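PDB 1MDB: 2,3-dihydroxybenzoate-AMP ligase from Bacillus subtilis, which belongs to the AMP-binding (ANL) enzyme family and binds adenosine monophosphate and 2,3-dihydroxy-benzoic acid. Local coordinates for residues Arg341-Lys355 and Leu417-Ala429. Numbering follows the deposited sequence.
Sequences RLDDPEEIIVNTQGK and LTRDGYIVVEGRA. With AMP (adenosine monophosphate), chain D; SO4 (sulfate ion), chain C.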
# COMPACT_ATOMS: atom_id res chain seq x y z
N ARG A 341 5.18 -17.86 0.79
CA ARG A 341 4.01 -18.73 0.88
C ARG A 341 3.73 -19.12 2.32
O ARG A 341 4.64 -19.24 3.13
CB ARG A 341 4.18 -19.96 -0.01
CG ARG A 341 4.29 -19.62 -1.50
CD ARG A 341 3.09 -18.80 -1.98
NE ARG A 341 3.05 -18.63 -3.43
CZ ARG A 341 3.71 -17.70 -4.11
NH1 ARG A 341 4.47 -16.81 -3.48
NH2 ARG A 341 3.60 -17.65 -5.44
N LEU A 342 2.45 -19.30 2.64
CA LEU A 342 2.04 -19.63 4.00
C LEU A 342 2.57 -20.97 4.55
O LEU A 342 2.61 -21.17 5.77
CB LEU A 342 0.51 -19.57 4.10
CG LEU A 342 -0.09 -18.20 3.76
CD1 LEU A 342 -1.62 -18.26 3.79
CD2 LEU A 342 0.43 -17.15 4.73
N ASP A 343 2.97 -21.86 3.66
CA ASP A 343 3.51 -23.15 4.07
C ASP A 343 5.00 -23.25 3.72
O ASP A 343 5.51 -24.34 3.45
CB ASP A 343 2.76 -24.30 3.39
CG ASP A 343 2.69 -24.15 1.89
OD1 ASP A 343 3.45 -23.33 1.33
OD2 ASP A 343 1.88 -24.86 1.26
N ASP A 344 5.68 -22.11 3.70
CA ASP A 344 7.10 -22.05 3.39
C ASP A 344 7.93 -22.26 4.66
O ASP A 344 7.43 -22.07 5.77
CB ASP A 344 7.46 -20.68 2.79
CG ASP A 344 7.33 -20.65 1.29
OD1 ASP A 344 7.39 -19.54 0.71
OD2 ASP A 344 7.17 -21.73 0.69
N PRO A 345 9.20 -22.65 4.50
CA PRO A 345 10.07 -22.87 5.66
C PRO A 345 10.28 -21.54 6.39
O PRO A 345 10.26 -20.48 5.76
CB PRO A 345 11.37 -23.37 5.03
CG PRO A 345 10.89 -24.07 3.79
CD PRO A 345 9.84 -23.12 3.26
N GLU A 346 10.49 -21.60 7.70
CA GLU A 346 10.69 -20.38 8.48
C GLU A 346 11.77 -19.49 7.88
O GLU A 346 11.63 -18.26 7.85
CB GLU A 346 11.04 -20.72 9.94
CG GLU A 346 11.17 -19.48 10.86
CD GLU A 346 9.84 -18.76 11.10
OE1 GLU A 346 9.05 -18.62 10.15
OE2 GLU A 346 9.60 -18.30 12.25
N GLU A 347 12.85 -20.10 7.40
CA GLU A 347 13.96 -19.34 6.82
C GLU A 347 13.60 -18.56 5.56
O GLU A 347 14.14 -17.48 5.32
CB GLU A 347 15.13 -20.27 6.51
CG GLU A 347 16.37 -19.52 6.04
CD GLU A 347 17.44 -20.44 5.50
OE1 GLU A 347 17.22 -21.05 4.43
OE2 GLU A 347 18.51 -20.54 6.15
N ILE A 348 12.73 -19.12 4.73
CA ILE A 348 12.33 -18.42 3.52
C ILE A 348 11.41 -17.26 3.87
O ILE A 348 11.44 -16.21 3.23
CB ILE A 348 11.62 -19.36 2.54
CG1 ILE A 348 12.64 -20.25 1.83
CG2 ILE A 348 10.82 -18.55 1.53
CD1 ILE A 348 12.04 -21.20 0.82
N ILE A 349 10.59 -17.45 4.90
CA ILE A 349 9.66 -16.42 5.35
C ILE A 349 10.44 -15.30 6.03
O ILE A 349 10.11 -14.13 5.89
CB ILE A 349 8.64 -16.99 6.38
CG1 ILE A 349 7.70 -17.98 5.69
CG2 ILE A 349 7.85 -15.86 7.02
CD1 ILE A 349 6.78 -18.70 6.65
N VAL A 350 11.48 -15.67 6.76
CA VAL A 350 12.30 -14.71 7.49
C VAL A 350 13.40 -14.01 6.71
O VAL A 350 13.81 -12.90 7.07
CB VAL A 350 12.94 -15.38 8.73
CG1 VAL A 350 14.03 -14.49 9.33
CG2 VAL A 350 11.86 -15.66 9.77
N ASN A 351 13.86 -14.61 5.62
CA ASN A 351 14.95 -13.98 4.87
C ASN A 351 14.65 -13.50 3.46
O ASN A 351 15.53 -12.92 2.82
CB ASN A 351 16.16 -14.92 4.86
CG ASN A 351 16.67 -15.22 6.25
OD1 ASN A 351 17.18 -14.34 6.95
ND2 ASN A 351 16.52 -16.47 6.68
N THR A 352 13.44 -13.72 2.97
CA THR A 352 13.10 -13.26 1.62
C THR A 352 11.84 -12.39 1.64
O THR A 352 11.17 -12.27 2.65
CB THR A 352 12.85 -14.44 0.65
OG1 THR A 352 11.53 -14.98 0.86
CG2 THR A 352 13.88 -15.53 0.86
N GLN A 353 11.54 -11.79 0.49
CA GLN A 353 10.36 -10.96 0.35
C GLN A 353 9.38 -11.62 -0.64
O GLN A 353 8.69 -10.93 -1.39
CB GLN A 353 10.76 -9.56 -0.15
CG GLN A 353 11.36 -8.62 0.91
CD GLN A 353 12.60 -9.18 1.60
OE1 GLN A 353 12.51 -9.82 2.65
NE2 GLN A 353 13.76 -8.94 1.01
N GLY A 354 9.35 -12.95 -0.64
CA GLY A 354 8.45 -13.71 -1.50
C GLY A 354 8.81 -13.89 -2.97
O GLY A 354 9.91 -13.56 -3.39
N LYS A 355 7.87 -14.44 -3.74
CA LYS A 355 8.05 -14.66 -5.18
C LYS A 355 6.76 -14.24 -5.88
O LYS A 355 5.69 -14.29 -5.28
CB LYS A 355 8.37 -16.13 -5.48
CG LYS A 355 7.27 -17.12 -5.11
CD LYS A 355 7.66 -18.56 -5.43
CE LYS A 355 6.57 -19.55 -4.99
NZ LYS A 355 6.97 -20.99 -5.08
N LEU A 417 17.83 -12.46 -7.11
CA LEU A 417 16.88 -13.56 -7.18
C LEU A 417 17.42 -14.82 -6.54
O LEU A 417 18.61 -15.13 -6.63
CB LEU A 417 16.51 -13.86 -8.63
CG LEU A 417 15.79 -12.78 -9.44
CD1 LEU A 417 15.57 -13.28 -10.86
CD2 LEU A 417 14.45 -12.43 -8.78
N THR A 418 16.53 -15.56 -5.89
CA THR A 418 16.89 -16.81 -5.24
C THR A 418 16.74 -17.96 -6.24
O THR A 418 16.29 -17.77 -7.38
CB THR A 418 16.00 -17.05 -4.00
OG1 THR A 418 16.77 -17.70 -2.99
CG2 THR A 418 14.81 -17.93 -4.35
N ARG A 419 17.10 -19.17 -5.82
CA ARG A 419 17.00 -20.33 -6.69
C ARG A 419 15.56 -20.70 -7.04
O ARG A 419 15.26 -21.03 -8.18
CB ARG A 419 17.71 -21.52 -6.05
CG ARG A 419 19.18 -21.24 -5.78
CD ARG A 419 19.93 -22.45 -5.26
NE ARG A 419 21.33 -22.14 -5.03
CZ ARG A 419 22.27 -23.04 -4.78
NH1 ARG A 419 21.96 -24.33 -4.72
NH2 ARG A 419 23.53 -22.66 -4.59
N ASP A 420 14.67 -20.62 -6.06
CA ASP A 420 13.28 -20.95 -6.29
C ASP A 420 12.50 -19.77 -6.84
O ASP A 420 11.27 -19.80 -6.92
CB ASP A 420 12.64 -21.46 -5.00
CG ASP A 420 13.19 -22.81 -4.58
OD1 ASP A 420 13.08 -23.76 -5.38
OD2 ASP A 420 13.73 -22.92 -3.45
N GLY A 421 13.22 -18.72 -7.22
CA GLY A 421 12.56 -17.55 -7.78
C GLY A 421 12.13 -16.50 -6.77
O GLY A 421 11.37 -15.60 -7.11
N TYR A 422 12.59 -16.62 -5.53
CA TYR A 422 12.23 -15.64 -4.51
C TYR A 422 13.06 -14.38 -4.67
O TYR A 422 14.14 -14.40 -5.26
CB TYR A 422 12.42 -16.22 -3.10
CG TYR A 422 11.32 -17.18 -2.71
CD1 TYR A 422 11.19 -18.42 -3.34
CD2 TYR A 422 10.37 -16.83 -1.75
CE1 TYR A 422 10.14 -19.27 -3.03
CE2 TYR A 422 9.32 -17.68 -1.43
CZ TYR A 422 9.20 -18.90 -2.08
OH TYR A 422 8.15 -19.73 -1.78
N ILE A 423 12.53 -13.27 -4.14
CA ILE A 423 13.20 -11.99 -4.23
C ILE A 423 13.70 -11.53 -2.87
O ILE A 423 12.97 -11.54 -1.88
CB ILE A 423 12.24 -10.91 -4.80
CG1 ILE A 423 11.78 -11.32 -6.20
CG2 ILE A 423 12.93 -9.55 -4.84
CD1 ILE A 423 10.76 -10.38 -6.82
N VAL A 424 14.98 -11.18 -2.83
CA VAL A 424 15.60 -10.68 -1.63
C VAL A 424 15.93 -9.24 -1.96
O VAL A 424 16.89 -8.95 -2.67
CB VAL A 424 16.89 -11.45 -1.30
CG1 VAL A 424 17.51 -10.89 -0.02
CG2 VAL A 424 16.57 -12.93 -1.13
N VAL A 425 15.09 -8.33 -1.47
CA VAL A 425 15.24 -6.90 -1.72
C VAL A 425 16.36 -6.29 -0.88
O VAL A 425 16.49 -6.58 0.31
CB VAL A 425 13.91 -6.16 -1.42
CG1 VAL A 425 14.06 -4.66 -1.71
CG2 VAL A 425 12.79 -6.75 -2.25
N GLU A 426 17.17 -5.45 -1.52
CA GLU A 426 18.25 -4.75 -0.84
C GLU A 426 17.64 -3.46 -0.31
O GLU A 426 17.80 -3.11 0.85
CB GLU A 426 19.38 -4.38 -1.82
CG GLU A 426 20.49 -3.52 -1.18
CD GLU A 426 21.45 -2.91 -2.20
OE1 GLU A 426 21.15 -1.83 -2.75
OE2 GLU A 426 22.51 -3.51 -2.46
N GLY A 427 16.95 -2.77 -1.22
CA GLY A 427 16.31 -1.50 -0.91
C GLY A 427 16.07 -0.77 -2.22
O GLY A 427 16.36 -1.32 -3.29
N ARG A 428 15.55 0.45 -2.16
CA ARG A 428 15.31 1.23 -3.36
C ARG A 428 16.60 1.84 -3.92
O ARG A 428 17.51 2.21 -3.17
CB ARG A 428 14.29 2.35 -3.10
CG ARG A 428 12.89 1.83 -2.83
CD ARG A 428 11.85 2.94 -2.87
NE ARG A 428 11.69 3.53 -4.20
CZ ARG A 428 11.21 2.89 -5.27
NH1 ARG A 428 10.82 1.62 -5.20
NH2 ARG A 428 11.09 3.54 -6.43
N ALA A 429 16.68 1.92 -5.24
CA ALA A 429 17.87 2.51 -5.88
C ALA A 429 18.21 3.85 -5.23
O ALA A 429 19.37 4.11 -4.90
CB ALA A 429 17.61 2.70 -7.37
P AMP D . 3.50 1.13 -3.14
O1P AMP D . 2.82 1.32 -4.47
O2P AMP D . 3.32 2.27 -2.19
O3P AMP D . 3.15 -0.19 -2.50
O5' AMP D . 5.13 1.15 -3.39
C5' AMP D . 5.85 0.03 -3.96
C4' AMP D . 7.34 0.14 -3.61
O4' AMP D . 7.41 0.01 -2.20
C3' AMP D . 8.21 -0.98 -4.11
O3' AMP D . 8.65 -0.76 -5.45
C2' AMP D . 9.34 -1.00 -3.09
O2' AMP D . 10.38 -0.06 -3.42
C1' AMP D . 8.60 -0.66 -1.82
N9 AMP D . 8.30 -2.12 -1.03
C8 AMP D . 7.05 -2.61 -0.81
N7 AMP D . 7.09 -3.76 -0.14
C5 AMP D . 8.38 -3.97 0.06
C6 AMP D . 8.93 -5.05 0.74
N6 AMP D . 8.19 -6.01 1.30
N1 AMP D . 10.30 -5.07 0.83
C2 AMP D . 11.10 -4.10 0.28
N3 AMP D . 10.56 -3.06 -0.37
C4 AMP D . 9.19 -2.97 -0.49
S SO4 C . 20.17 -18.64 -3.30
O1 SO4 C . 19.99 -17.82 -2.09
O2 SO4 C . 21.25 -19.62 -3.08
O3 SO4 C . 18.91 -19.35 -3.60
O4 SO4 C . 20.53 -17.77 -4.44
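Tyr422 inserts its ring between Lys355 and the helix 346-351. Tyr422 OH donates to Asp344 OD1 at 2.6 Å, on the syn side of the carboxylate. Asp344 OD1 also accepts from Arg341 N, from above the carboxylate plane, so two donors grip one oxygen. Lys355 CB sits over one ring face, 4.1 Å from the Tyr422 centroid, a CH-pi contact. Lys355 CG lies between its backbone N and carbonyl carbon (chi1 63°), and from there the extended chain runs on across the ring toward the hydroxyl. Ile348 CG2 meets Tyr422 CE2 at 3.4 Å, the two side chains crossing at about a right angle. Thr352 OG1 lies 3.4 Å from Tyr422 CD2 and donates back to Ile348 O in the last helical turn. Two backbone bonds, Gln353 N to Ile423 O (2.8 Å) and Ile423 N to Gly354 O (2.7 Å), join the loop after the helix to strand 423-428. That strand is an outer strand of an antiparallel four-stranded sheet in this ANL-family enzyme. Gln353 and Val425 pack together beside the adenine of AMP, with Val425 CG1 3.6 Å from AMP C2. Farther along the strand, Arg428 NH1 forms a salt bridge with Asp413 OD2.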